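Local coordinates for capsular polysaccharide biosynthesis protein (Burkholderia pseudomallei, PDB 4BQN) that binds coenzyme A and probably acts as an acetyltransferase in the biosynthesis of capsular polysaccharide, at residues K6-Y11 against K21-C26; N91-Q96 against L216-T221; H116-V121 against Q261-K266; A126-M131 against T304-A309; Q192-Y197 against M239-I244. The protein carries 1 engineered substitution. All blocks are in the same frame, centred on the assembly; numbering follows the deposited sequence.

Contact 1. Residues K6-Y11 against K21-C26; sequences KKYSVY and KMLNSC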
# COMPACT_ATOMS: atom_id res chain seq x y z
N LYS A 6 -7.56 28.52 -0.01
CA LYS A 6 -7.81 27.77 1.22
C LYS A 6 -6.63 26.86 1.51
O LYS A 6 -5.89 26.50 0.59
CB LYS A 6 -9.09 26.95 1.09
CG LYS A 6 -10.36 27.78 0.95
CD LYS A 6 -11.56 26.90 0.65
CE LYS A 6 -12.84 27.72 0.55
NZ LYS A 6 -14.04 26.84 0.48
N LYS A 7 -6.45 26.50 2.77
CA LYS A 7 -5.31 25.68 3.17
C LYS A 7 -5.72 24.24 3.46
O LYS A 7 -6.74 23.97 4.11
CB LYS A 7 -4.60 26.28 4.38
CG LYS A 7 -4.04 27.67 4.13
CD LYS A 7 -3.40 28.24 5.39
CE LYS A 7 -3.19 29.74 5.29
NZ LYS A 7 -3.02 30.35 6.64
N TYR A 8 -4.90 23.30 2.97
CA TYR A 8 -5.14 21.89 3.24
C TYR A 8 -3.85 21.19 3.56
O TYR A 8 -2.76 21.65 3.21
CB TYR A 8 -5.86 21.19 2.08
CG TYR A 8 -5.00 20.64 0.97
CD1 TYR A 8 -4.32 21.49 0.10
CD2 TYR A 8 -4.88 19.27 0.77
CE1 TYR A 8 -3.54 20.99 -0.92
CE2 TYR A 8 -4.11 18.76 -0.26
CZ TYR A 8 -3.43 19.61 -1.10
OH TYR A 8 -2.66 19.07 -2.11
N SER A 9 -3.98 20.05 4.23
CA SER A 9 -2.86 19.14 4.40
C SER A 9 -3.35 17.74 4.14
O SER A 9 -4.56 17.48 4.18
CB SER A 9 -2.28 19.24 5.80
OG SER A 9 -1.05 18.55 5.85
N VAL A 10 -2.41 16.84 3.89
CA VAL A 10 -2.71 15.41 3.73
C VAL A 10 -1.82 14.62 4.69
O VAL A 10 -0.59 14.67 4.59
CB VAL A 10 -2.51 14.90 2.28
CG1 VAL A 10 -3.20 13.55 2.13
CG2 VAL A 10 -3.07 15.87 1.24
N TYR A 11 -2.46 13.91 5.62
CA TYR A 11 -1.72 13.14 6.60
C TYR A 11 -2.08 11.67 6.49
O TYR A 11 -3.25 11.31 6.34
CB TYR A 11 -2.04 13.60 8.01
CG TYR A 11 -1.39 12.75 9.07
CD1 TYR A 11 -0.02 12.84 9.32
CD2 TYR A 11 -2.14 11.84 9.81
CE1 TYR A 11 0.57 12.06 10.30
CE2 TYR A 11 -1.56 11.04 10.79
CZ TYR A 11 -0.19 11.16 11.03
OH TYR A 11 0.38 10.39 12.03
N LYS A 21 0.77 15.47 -3.88
CA LYS A 21 1.48 15.75 -5.12
C LYS A 21 0.53 15.63 -6.31
O LYS A 21 0.52 16.46 -7.22
CB LYS A 21 2.68 14.80 -5.26
CG LYS A 21 3.66 15.15 -6.37
CD LYS A 21 4.59 16.30 -6.00
CE LYS A 21 5.73 15.86 -5.10
NZ LYS A 21 6.60 17.01 -4.73
N MET A 22 -0.29 14.58 -6.30
CA MET A 22 -1.21 14.36 -7.41
C MET A 22 -2.27 15.46 -7.46
O MET A 22 -2.50 16.03 -8.52
CB MET A 22 -1.85 12.97 -7.27
CG MET A 22 -2.66 12.53 -8.48
SD MET A 22 -1.68 12.42 -9.98
CE MET A 22 -0.82 10.87 -9.74
N LEU A 23 -2.89 15.77 -6.33
CA LEU A 23 -3.89 16.85 -6.28
C LEU A 23 -3.34 18.19 -6.75
O LEU A 23 -3.99 18.90 -7.54
CB LEU A 23 -4.49 16.98 -4.89
CG LEU A 23 -5.46 15.85 -4.50
CD1 LEU A 23 -5.69 15.89 -2.99
CD2 LEU A 23 -6.78 15.95 -5.27
N ASN A 24 -2.12 18.52 -6.31
CA ASN A 24 -1.50 19.79 -6.69
C ASN A 24 -1.25 19.89 -8.19
O ASN A 24 -1.12 20.98 -8.72
CB ASN A 24 -0.18 19.97 -5.94
CG ASN A 24 -0.38 20.36 -4.49
OD1 ASN A 24 -1.50 20.65 -4.04
ND2 ASN A 24 0.72 20.38 -3.74
N SER A 25 -1.19 18.74 -8.87
CA SER A 25 -0.97 18.72 -10.32
C SER A 25 -2.24 18.97 -11.16
O SER A 25 -2.15 19.09 -12.37
CB SER A 25 -0.30 17.40 -10.75
OG SER A 25 -1.24 16.36 -10.95
N CYS A 26 -3.39 19.07 -10.50
CA CYS A 26 -4.65 19.42 -11.17
C CYS A 26 -4.84 20.94 -11.09
O CYS A 26 -4.97 21.48 -9.98
CB CYS A 26 -5.82 18.71 -10.48
SG CYS A 26 -7.43 19.25 -11.12
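Tyr8 is where strand 6-11 meets the last turn of helix 15-24. Its CG stands between the backbone N and the carbonyl carbon (chi1 87°), which sends the ring out toward the helix. The phenol OH donates a hydrogen bond to Asn24 OD1 at 2.8 Å. That oxygen sits at the edge of the tyrosine ring, near its plane, whereas the donor lies well above the plane of the asparagine carbonyl, 51° out of it. Ring and amide are almost perpendicular, with planes 87° apart. Leu23 packs beside the same phenol: its CB comes within 3.9 Å of Tyr8 OH, and its CD1 approaches Tyr8 CE2 obliquely at 4.3 Å. Two positions along the strand, Val10 also faces the helix but stays farther off, with CG2 5.0 Å from Leu23 CD1. On the helix side Ser25 folds back on Met22 O, to which both its N and its OG donate. The two elements belong to the beta-alpha-beta crossover that joins strand 6-11 to its parallel neighbour 33-35. Leu35 touches both Tyr8 and Asn24, Phe29 of helix 27-32 meets the Tyr8 ring edge-to-face, and Leu64 of strand 62-65 lies against Val10 and Leu23.

Contact 2. Residues N91-Q96 against L216-T221; sequences NALSVQ and LALGYT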
# COMPACT_ATOMS: atom_id res chain seq x y z
N ASN A 91 -13.00 21.11 7.50
CA ASN A 91 -13.52 19.84 6.99
C ASN A 91 -12.42 18.78 7.04
O ASN A 91 -11.36 18.98 6.45
CB ASN A 91 -13.97 20.06 5.54
CG ASN A 91 -14.73 18.87 4.96
OD1 ASN A 91 -15.22 18.01 5.68
ND2 ASN A 91 -14.83 18.85 3.63
N ALA A 92 -12.68 17.67 7.73
CA ALA A 92 -11.75 16.54 7.79
C ALA A 92 -12.37 15.37 7.01
O ALA A 92 -13.45 14.88 7.34
CB ALA A 92 -11.47 16.15 9.23
N LEU A 93 -11.69 14.95 5.94
CA LEU A 93 -12.18 13.86 5.09
C LEU A 93 -11.19 12.72 5.12
O LEU A 93 -9.99 12.90 4.83
CB LEU A 93 -12.37 14.34 3.65
CG LEU A 93 -13.56 15.27 3.38
CD1 LEU A 93 -13.46 15.82 1.97
CD2 LEU A 93 -14.88 14.54 3.59
N SER A 94 -11.68 11.55 5.50
CA SER A 94 -10.82 10.37 5.49
C SER A 94 -10.74 9.71 4.12
O SER A 94 -11.73 9.63 3.37
CB SER A 94 -11.25 9.37 6.56
OG SER A 94 -12.63 9.07 6.43
N VAL A 95 -9.53 9.25 3.83
CA VAL A 95 -9.17 8.62 2.58
C VAL A 95 -8.69 7.20 2.86
O VAL A 95 -7.85 6.99 3.76
CB VAL A 95 -8.04 9.40 1.88
CG1 VAL A 95 -7.66 8.74 0.55
CG2 VAL A 95 -8.46 10.84 1.66
N GLN A 96 -9.19 6.26 2.08
CA GLN A 96 -8.83 4.87 2.16
C GLN A 96 -7.31 4.68 2.17
O GLN A 96 -6.59 5.32 1.40
CB GLN A 96 -9.42 4.16 0.95
CG GLN A 96 -9.08 2.68 0.84
CD GLN A 96 -9.92 2.04 -0.25
OE1 GLN A 96 -9.91 2.51 -1.39
NE2 GLN A 96 -10.67 0.99 0.10
N LEU A 216 -14.11 14.89 -6.15
CA LEU A 216 -15.57 14.77 -6.19
C LEU A 216 -16.16 15.02 -4.82
O LEU A 216 -17.18 15.69 -4.70
CB LEU A 216 -15.99 13.39 -6.70
CG LEU A 216 -15.60 13.10 -8.15
CD1 LEU A 216 -15.82 11.64 -8.51
CD2 LEU A 216 -16.36 13.99 -9.13
N ALA A 217 -15.49 14.53 -3.78
CA ALA A 217 -15.96 14.71 -2.39
C ALA A 217 -15.95 16.19 -2.00
O ALA A 217 -16.76 16.62 -1.18
CB ALA A 217 -15.09 13.91 -1.43
N LEU A 218 -15.02 16.95 -2.58
CA LEU A 218 -14.93 18.39 -2.35
C LEU A 218 -15.92 19.22 -3.17
O LEU A 218 -16.02 20.43 -2.97
CB LEU A 218 -13.50 18.85 -2.62
CG LEU A 218 -12.46 18.32 -1.63
CD1 LEU A 218 -11.08 18.70 -2.13
CD2 LEU A 218 -12.70 18.87 -0.23
N GLY A 219 -16.65 18.58 -4.09
CA GLY A 219 -17.66 19.28 -4.88
C GLY A 219 -17.25 19.69 -6.28
O GLY A 219 -18.02 20.36 -6.96
N TYR A 220 -16.06 19.28 -6.73
CA TYR A 220 -15.69 19.50 -8.13
C TYR A 220 -16.49 18.56 -9.03
O TYR A 220 -16.92 17.50 -8.58
CB TYR A 220 -14.18 19.27 -8.33
CG TYR A 220 -13.33 20.29 -7.62
CD1 TYR A 220 -13.10 21.54 -8.18
CD2 TYR A 220 -12.74 20.00 -6.38
CE1 TYR A 220 -12.34 22.49 -7.53
CE2 TYR A 220 -11.97 20.94 -5.73
CZ TYR A 220 -11.77 22.18 -6.30
OH TYR A 220 -11.00 23.12 -5.65
N THR A 221 -16.67 18.96 -10.29
CA THR A 221 -17.31 18.15 -11.33
C THR A 221 -16.30 17.18 -11.93
O THR A 221 -15.10 17.39 -11.81
CB THR A 221 -17.83 19.05 -12.49
OG1 THR A 221 -16.71 19.65 -13.16
CG2 THR A 221 -18.76 20.13 -11.98
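The amide of Asn91 is the one flat group that takes part, and it meets Leu218 alone: ND2 comes to 4.4 Å from Leu218 CD2, a loose approach without a polar bond. No ring is laid against the opposite segment. The firmer contact is made by Leu93, two residues further along edge strand 91-94 and directed to the same side. Its CG is anti to the carbonyl carbon (chi1 -72°), and CD1 is the branch that reaches across, to 3.8 Å from Leu218 CD2. The two leucines cross at a slant, methyl against methyl. Leu93 CD1 also lies 4.2 Å from Ala217 CB, so one methyl spans two successive residues where helix 204-217 runs out. Just beyond, Gly219 takes a positive phi and closes the helix with a Schellman motif, in which its N bonds back to Leu216 O at 3.0 Å. Leu218 also touches Phe29 of helix 27-32 and Leu62 of the adjoining strand, while Leu93 touches Leu64. With no hydrogen bond across it and little surface buried, this is dispersive packing near the protein surface: the helix terminus rests on the edge of the parallel sheet through aliphatic groups, and the contact itself supplies little directional constraint.

Contact 3. Residues H116-V121 against Q261-K266; sequences HPEGYV and QVLYKK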
# COMPACT_ATOMS: atom_id res chain seq x y z
N HIS A 116 13.62 -4.81 6.64
CA HIS A 116 14.34 -5.13 5.43
C HIS A 116 14.63 -3.82 4.70
O HIS A 116 13.74 -2.96 4.61
CB HIS A 116 13.51 -6.07 4.54
CG HIS A 116 14.28 -6.63 3.39
ND1 HIS A 116 14.63 -5.88 2.29
CD2 HIS A 116 14.82 -7.86 3.20
CE1 HIS A 116 15.33 -6.63 1.46
NE2 HIS A 116 15.47 -7.84 1.99
N PRO A 117 15.87 -3.65 4.18
CA PRO A 117 16.21 -2.35 3.58
C PRO A 117 15.29 -1.96 2.42
O PRO A 117 15.16 -0.78 2.10
CB PRO A 117 17.66 -2.52 3.09
CG PRO A 117 18.00 -3.96 3.29
CD PRO A 117 17.03 -4.55 4.27
N GLU A 118 14.64 -2.95 1.81
CA GLU A 118 13.74 -2.68 0.71
C GLU A 118 12.27 -2.59 1.13
O GLU A 118 11.42 -2.23 0.32
CB GLU A 118 13.96 -3.73 -0.39
CG GLU A 118 15.39 -3.68 -0.94
CD GLU A 118 15.81 -4.91 -1.69
OE1 GLU A 118 15.06 -5.92 -1.69
OE2 GLU A 118 16.92 -4.87 -2.29
N GLY A 119 11.98 -2.91 2.40
CA GLY A 119 10.64 -2.76 2.97
C GLY A 119 9.68 -3.94 2.77
O GLY A 119 8.57 -3.94 3.32
N TYR A 120 10.07 -4.91 1.95
CA TYR A 120 9.21 -6.05 1.61
C TYR A 120 10.03 -7.31 1.59
O TYR A 120 11.24 -7.28 1.30
CB TYR A 120 8.56 -5.86 0.23
CG TYR A 120 7.82 -4.56 0.12
CD1 TYR A 120 6.50 -4.45 0.54
CD2 TYR A 120 8.46 -3.42 -0.36
CE1 TYR A 120 5.83 -3.23 0.47
CE2 TYR A 120 7.80 -2.20 -0.43
CZ TYR A 120 6.50 -2.12 -0.02
OH TYR A 120 5.86 -0.92 -0.11
N VAL A 121 9.38 -8.42 1.92
CA VAL A 121 9.98 -9.74 1.85
C VAL A 121 8.98 -10.73 1.27
O VAL A 121 7.77 -10.48 1.23
CB VAL A 121 10.45 -10.24 3.23
CG1 VAL A 121 11.55 -9.34 3.81
CG2 VAL A 121 9.28 -10.34 4.21
N GLN A 261 12.25 -4.38 -9.35
CA GLN A 261 12.93 -3.12 -9.07
C GLN A 261 12.86 -2.91 -7.57
O GLN A 261 11.78 -2.99 -6.97
CB GLN A 261 12.29 -1.95 -9.81
CG GLN A 261 12.92 -0.60 -9.49
CD GLN A 261 12.41 0.50 -10.40
OE1 GLN A 261 12.60 0.44 -11.60
NE2 GLN A 261 11.75 1.50 -9.81
N VAL A 262 14.01 -2.65 -6.96
CA VAL A 262 14.07 -2.40 -5.53
C VAL A 262 14.90 -1.15 -5.30
O VAL A 262 16.07 -1.07 -5.73
CB VAL A 262 14.60 -3.63 -4.74
CG1 VAL A 262 13.49 -4.66 -4.54
CG2 VAL A 262 15.80 -4.25 -5.44
N LEU A 263 14.32 -0.15 -4.63
CA LEU A 263 14.99 1.14 -4.39
C LEU A 263 15.59 1.69 -5.70
O LEU A 263 16.74 2.12 -5.74
CB LEU A 263 16.05 1.01 -3.28
CG LEU A 263 15.58 0.40 -1.96
CD1 LEU A 263 16.75 0.21 -1.00
CD2 LEU A 263 14.46 1.21 -1.33
N TYR A 264 14.78 1.65 -6.76
CA TYR A 264 15.12 2.18 -8.09
C TYR A 264 16.20 1.41 -8.84
O TYR A 264 16.67 1.86 -9.89
CB TYR A 264 15.44 3.68 -8.06
CG TYR A 264 14.22 4.54 -7.81
CD1 TYR A 264 13.23 4.69 -8.79
CD2 TYR A 264 14.03 5.18 -6.59
CE1 TYR A 264 12.10 5.45 -8.56
CE2 TYR A 264 12.92 5.96 -6.35
CZ TYR A 264 11.95 6.10 -7.33
OH TYR A 264 10.84 6.87 -7.08
N LYS A 265 16.59 0.25 -8.31
CA LYS A 265 17.58 -0.61 -8.97
C LYS A 265 16.93 -1.90 -9.46
O LYS A 265 16.10 -2.48 -8.78
CB LYS A 265 18.73 -0.96 -8.01
CG LYS A 265 19.40 0.23 -7.34
CD LYS A 265 20.01 1.19 -8.36
CE LYS A 265 20.63 2.40 -7.66
NZ LYS A 265 20.94 3.51 -8.61
N LYS A 266 17.31 -2.34 -10.65
CA LYS A 266 16.79 -3.59 -11.18
C LYS A 266 17.56 -4.78 -10.61
O LYS A 266 18.78 -4.73 -10.43
CB LYS A 266 16.82 -3.61 -12.71
CG LYS A 266 15.98 -2.53 -13.38
CD LYS A 266 14.50 -2.63 -13.05
CE LYS A 266 13.64 -1.77 -13.97
NZ LYS A 266 13.89 -0.31 -13.83
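Two torsions lay the Glu118 side chain across Val262: chi1 of -61° puts CG beside the backbone N, and an extended chi2 of 162° carries the carboxylate over the isopropyl group. There each oxygen meets its own methyl, OE1 at 3.5 Å from Val262 CG1 and OE2 at 3.4 Å from Val262 CG2, while Glu118 CD lies 3.5 Å from Val262 CB. The charge has its partner elsewhere, because OE2 forms a salt bridge with Lys267. Leu263, at the positive-phi first corner of a type I' turn, adds a second touch: its CD1 comes to 3.6 Å from Pro117 O and also packs on CG of Glu118. The facing loop is itself a type I turn, from His116 to Gly119. His116 ND1 accepts a hydrogen bond from Glu118 N at 3.0 Å, in the plane of the imidazole, and so braces the residue that makes the main contact. The arrangement thus sets the tip of the hairpin formed by strands 260-262 and 265-267 against the turn leading into strand 121-122. Helix 269-281 flanks the turn, with Tyr272 touching Glu118 and Trp279 meeting the His116 ring; nearby, Tyr120 OH is hydrogen-bonded to OD1 of Asn200, a coenzyme A-binding residue.

Contact 4. Residues A126-M131 against T304-A309; sequences AGAVVM and TALRRA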
# COMPACT_ATOMS: atom_id res chain seq x y z
N ALA A 126 9.72 -17.40 3.47
CA ALA A 126 9.79 -17.64 4.92
C ALA A 126 9.21 -19.01 5.30
O ALA A 126 9.81 -19.76 6.07
CB ALA A 126 9.12 -16.53 5.71
N GLY A 127 8.05 -19.35 4.74
CA GLY A 127 7.46 -20.67 4.98
C GLY A 127 8.32 -21.82 4.49
O GLY A 127 8.45 -22.84 5.16
N ALA A 128 8.93 -21.64 3.32
CA ALA A 128 9.85 -22.63 2.78
C ALA A 128 11.07 -22.83 3.68
O ALA A 128 11.49 -23.97 3.92
CB ALA A 128 10.27 -22.24 1.37
N VAL A 129 11.63 -21.73 4.20
CA VAL A 129 12.76 -21.80 5.13
C VAL A 129 12.38 -22.62 6.37
O VAL A 129 13.14 -23.49 6.82
CB VAL A 129 13.24 -20.38 5.52
CG1 VAL A 129 14.20 -20.40 6.71
CG2 VAL A 129 13.91 -19.71 4.33
N VAL A 130 11.20 -22.35 6.92
CA VAL A 130 10.71 -23.10 8.08
C VAL A 130 10.57 -24.60 7.77
O VAL A 130 10.89 -25.43 8.63
CB VAL A 130 9.38 -22.52 8.63
CG1 VAL A 130 8.78 -23.41 9.70
CG2 VAL A 130 9.62 -21.12 9.18
N MET A 131 10.13 -24.92 6.55
CA MET A 131 9.87 -26.28 6.04
C MET A 131 11.16 -27.00 5.61
O MET A 131 11.10 -28.14 5.11
CB MET A 131 8.94 -26.14 4.82
CG MET A 131 8.12 -27.36 4.43
SD MET A 131 7.07 -27.04 2.99
CE MET A 131 6.30 -28.64 2.77
N THR A 304 -1.45 -23.35 1.08
CA THR A 304 -1.85 -24.21 -0.03
C THR A 304 -0.76 -24.26 -1.11
O THR A 304 -0.43 -25.34 -1.60
CB THR A 304 -3.18 -23.76 -0.63
OG1 THR A 304 -4.21 -23.99 0.34
CG2 THR A 304 -3.52 -24.53 -1.90
N ALA A 305 -0.21 -23.10 -1.47
CA ALA A 305 0.86 -23.05 -2.46
C ALA A 305 2.10 -23.80 -1.98
O ALA A 305 2.72 -24.55 -2.74
CB ALA A 305 1.22 -21.61 -2.82
N LEU A 306 2.45 -23.63 -0.70
CA LEU A 306 3.62 -24.29 -0.14
C LEU A 306 3.43 -25.82 -0.20
O LEU A 306 4.36 -26.55 -0.58
CB LEU A 306 3.86 -23.83 1.30
CG LEU A 306 5.24 -24.04 1.93
CD1 LEU A 306 6.28 -23.19 1.23
CD2 LEU A 306 5.17 -23.74 3.41
N ARG A 307 2.23 -26.29 0.15
CA ARG A 307 1.91 -27.71 0.15
C ARG A 307 1.92 -28.28 -1.27
O ARG A 307 2.53 -29.32 -1.54
CB ARG A 307 0.56 -27.97 0.83
CG ARG A 307 0.03 -29.39 0.66
CD ARG A 307 -1.35 -29.59 1.28
NE ARG A 307 -2.38 -28.73 0.69
CZ ARG A 307 -2.96 -28.91 -0.50
NH1 ARG A 307 -2.62 -29.94 -1.28
NH2 ARG A 307 -3.89 -28.06 -0.91
N ARG A 308 1.23 -27.61 -2.19
CA ARG A 308 1.14 -28.09 -3.56
C ARG A 308 2.50 -28.17 -4.24
O ARG A 308 2.77 -29.12 -4.97
CB ARG A 308 0.20 -27.23 -4.39
CG ARG A 308 -1.26 -27.48 -4.06
CD ARG A 308 -2.13 -26.51 -4.82
NE ARG A 308 -3.54 -26.76 -4.59
CZ ARG A 308 -4.51 -25.88 -4.82
NH1 ARG A 308 -4.21 -24.65 -5.25
NH2 ARG A 308 -5.77 -26.22 -4.60
N ALA A 309 3.36 -27.18 -3.99
CA ALA A 309 4.68 -27.15 -4.61
C ALA A 309 5.67 -28.13 -3.98
O ALA A 309 6.47 -28.74 -4.69
CB ALA A 309 5.26 -25.74 -4.60
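Between 126-131 and 304-309 the nearest CA atoms are those of Ala128 and Leu306, 7.1 Å apart, consistent with the small residues Gly127 and Ala128 at this point. Leu306 is the projecting group. With CG anti to the backbone N (chi1 -161°), it points its two methyls at the end of helix 123-130. CD1 settles on the backbone there, 3.7 Å from Ala128 N and 4.1 Å from Ala128 CB. The other branch, CD2, lies 3.8 Å from Gly127 O, over a position that has no side chain to fend it off; that carbonyl is already engaged by Met131 N within its own helix. From the C-terminal end Met131 reaches back as a fully extended chain and slides alongside Leu306 in the opposite sense, bringing SD to 3.7 Å from Leu306 CG. Leu306 thus packs on the backbone with its methyls and beside the thioether with CG, and no hydrogen bond crosses the interface. Three more helices surround this contact. Phe292 of helix 285-296 touches Leu306, and Phe277 of helix 269-281 touches Ala128. Helix 142-151 packs along helix 300-310, where Ser148 touches Ala305, and its OG is hydrogen-bonded to Arg308 NH1.

Contact 5. Residues Q192-Y197 against M239-I244; sequences QKRLFY and MSLYPI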
# COMPACT_ATOMS: atom_id res chain seq x y z
N GLN A 192 -6.75 -5.84 -15.52
CA GLN A 192 -6.60 -5.15 -16.80
C GLN A 192 -5.49 -4.11 -16.77
O GLN A 192 -4.84 -3.86 -17.80
CB GLN A 192 -7.91 -4.47 -17.19
CG GLN A 192 -9.01 -5.44 -17.62
CD GLN A 192 -9.65 -6.16 -16.45
OE1 GLN A 192 -9.80 -5.60 -15.37
NE2 GLN A 192 -10.02 -7.41 -16.66
N LYS A 193 -5.28 -3.51 -15.60
CA LYS A 193 -4.34 -2.40 -15.42
C LYS A 193 -3.55 -2.67 -14.16
O LYS A 193 -4.11 -3.10 -13.15
CB LYS A 193 -5.10 -1.08 -15.22
CG LYS A 193 -5.85 -0.59 -16.44
CD LYS A 193 -6.83 0.51 -16.05
CE LYS A 193 -8.04 0.48 -16.96
NZ LYS A 193 -8.84 -0.78 -16.83
N ARG A 194 -2.25 -2.40 -14.19
CA ARG A 194 -1.43 -2.60 -13.00
C ARG A 194 -1.69 -1.45 -12.03
O ARG A 194 -1.31 -0.32 -12.29
CB ARG A 194 0.05 -2.65 -13.37
CG ARG A 194 0.95 -3.04 -12.21
CD ARG A 194 2.42 -2.85 -12.54
NE ARG A 194 2.88 -3.57 -13.74
CZ ARG A 194 3.42 -4.79 -13.73
NH1 ARG A 194 3.51 -5.48 -12.61
NH2 ARG A 194 3.86 -5.33 -14.86
N LEU A 195 -2.35 -1.75 -10.92
CA LEU A 195 -2.80 -0.71 -9.99
C LEU A 195 -1.89 -0.53 -8.77
O LEU A 195 -1.98 0.48 -8.07
CB LEU A 195 -4.23 -0.99 -9.53
CG LEU A 195 -5.31 -0.96 -10.62
CD1 LEU A 195 -6.68 -1.23 -10.00
CD2 LEU A 195 -5.29 0.36 -11.39
N PHE A 196 -1.03 -1.51 -8.52
CA PHE A 196 -0.10 -1.50 -7.38
C PHE A 196 1.26 -2.00 -7.84
O PHE A 196 1.32 -3.03 -8.53
CB PHE A 196 -0.57 -2.38 -6.23
CG PHE A 196 -1.76 -1.84 -5.48
CD1 PHE A 196 -3.05 -1.98 -5.97
CD2 PHE A 196 -1.57 -1.19 -4.26
CE1 PHE A 196 -4.14 -1.48 -5.26
CE2 PHE A 196 -2.67 -0.70 -3.54
CZ PHE A 196 -3.95 -0.83 -4.05
N TYR A 197 2.33 -1.31 -7.43
CA TYR A 197 3.70 -1.79 -7.59
C TYR A 197 4.13 -2.71 -6.42
O TYR A 197 4.97 -3.62 -6.60
CB TYR A 197 4.65 -0.60 -7.62
CG TYR A 197 4.59 0.22 -8.88
CD1 TYR A 197 4.74 -0.37 -10.14
CD2 TYR A 197 4.44 1.61 -8.81
CE1 TYR A 197 4.70 0.39 -11.30
CE2 TYR A 197 4.41 2.39 -9.97
CZ TYR A 197 4.55 1.78 -11.21
OH TYR A 197 4.53 2.51 -12.38
N MET A 239 7.40 -4.95 -7.41
CA MET A 239 7.40 -6.40 -7.22
C MET A 239 7.03 -7.10 -8.52
O MET A 239 6.22 -6.59 -9.30
CB MET A 239 6.44 -6.80 -6.11
CG MET A 239 6.88 -6.37 -4.71
SD MET A 239 8.35 -7.26 -4.16
CE MET A 239 9.53 -5.94 -3.94
N SER A 240 7.66 -8.25 -8.76
CA SER A 240 7.40 -9.03 -9.95
C SER A 240 6.37 -10.13 -9.68
O SER A 240 6.42 -10.79 -8.66
CB SER A 240 8.71 -9.65 -10.41
OG SER A 240 8.50 -10.43 -11.56
N LEU A 241 5.44 -10.32 -10.61
CA LEU A 241 4.45 -11.39 -10.48
C LEU A 241 5.06 -12.75 -10.78
O LEU A 241 5.88 -12.89 -11.70
CB LEU A 241 3.24 -11.12 -11.37
CG LEU A 241 2.27 -10.02 -10.93
CD1 LEU A 241 2.81 -8.60 -11.16
CD2 LEU A 241 0.93 -10.19 -11.61
N TYR A 242 4.65 -13.76 -10.02
CA TYR A 242 5.19 -15.11 -10.22
C TYR A 242 4.77 -15.69 -11.58
O TYR A 242 3.75 -15.30 -12.15
CB TYR A 242 4.72 -16.04 -9.10
CG TYR A 242 5.63 -16.09 -7.88
CD1 TYR A 242 6.03 -14.93 -7.22
CD2 TYR A 242 6.03 -17.32 -7.36
CE1 TYR A 242 6.85 -15.00 -6.09
CE2 TYR A 242 6.84 -17.40 -6.23
CZ TYR A 242 7.25 -16.24 -5.61
OH TYR A 242 8.05 -16.33 -4.49
N PRO A 243 5.56 -16.66 -12.09
CA PRO A 243 5.18 -17.32 -13.34
C PRO A 243 3.78 -17.91 -13.24
O PRO A 243 3.36 -18.32 -12.14
CB PRO A 243 6.21 -18.45 -13.46
CG PRO A 243 7.37 -18.03 -12.63
CD PRO A 243 6.76 -17.27 -11.48
N ILE A 244 3.12 -18.01 -14.40
CA ILE A 244 1.79 -18.62 -14.57
C ILE A 244 0.71 -17.70 -13.99
O ILE A 244 -0.20 -17.29 -14.71
CB ILE A 244 1.70 -20.08 -14.04
CG1 ILE A 244 2.71 -20.95 -14.81
CG2 ILE A 244 0.28 -20.62 -14.20
CD1 ILE A 244 2.71 -22.41 -14.41
O HOH W 1 5.43 -3.99 -10.01
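Two irregular loops, one of them leading to the coenzyme A-binding Asn200, are tied together here by a backbone bond from Met239 to Tyr197. Met239 N donates to Tyr197 O at 2.9 Å, in a nearly linear bond (164°) that meets the carbonyl almost head-on. CB of Met239 lies 3.5 Å from the same oxygen. A water also bridges the two loops: it donates to Met239 O at 2.8 Å and more weakly to Tyr197 O, and it lies at the edge of the Tyr197 ring, in plane. The tyrosine ring itself turns away from the opposite loop, and its hydroxyl bonds Asp232. Three residues earlier, Arg194 bends at chi3 (-56°), and NH1 comes to 3.5 Å from Leu241 CD1 while the two side chains pass in opposite directions. The guanidinium is oblique to that methyl, and Met239 O is too distant to bond it, so this touch is plain packing. One loop follows helix 183-189, on which Leu195 and Phe196 rest, and leads to strand 201-202; the other approaches strand 260-262, where Tyr260 touches Met239 and Ser240, and Tyr242 and Pro243 of this loop pack on helix 142-151.

Contacts 1 and 2 share the parallel sheet at one end of the molecule, with centres about 11 Å apart: contact 1 packs a helix on an inner strand, contact 2 a helix end on edge strand 91-94. Contact 4 lies among helices at the far end, about 44 Å centre to centre from contact 1. Between them, contacts 3 and 5 (centres about 16 Å apart) touch through Met239 CE and Val262 CG1 at 4.2 Å. Leu263 of contact 3 and Tyr197 of contact 5 have side chains about 12 and 11 Å from bound coenzyme A. Contact 1 closes first; contact 2 crosses contacts 3, 4 and 5 in sequence, so distant parts of the chain interleave between the sheet-bearing and helical ends.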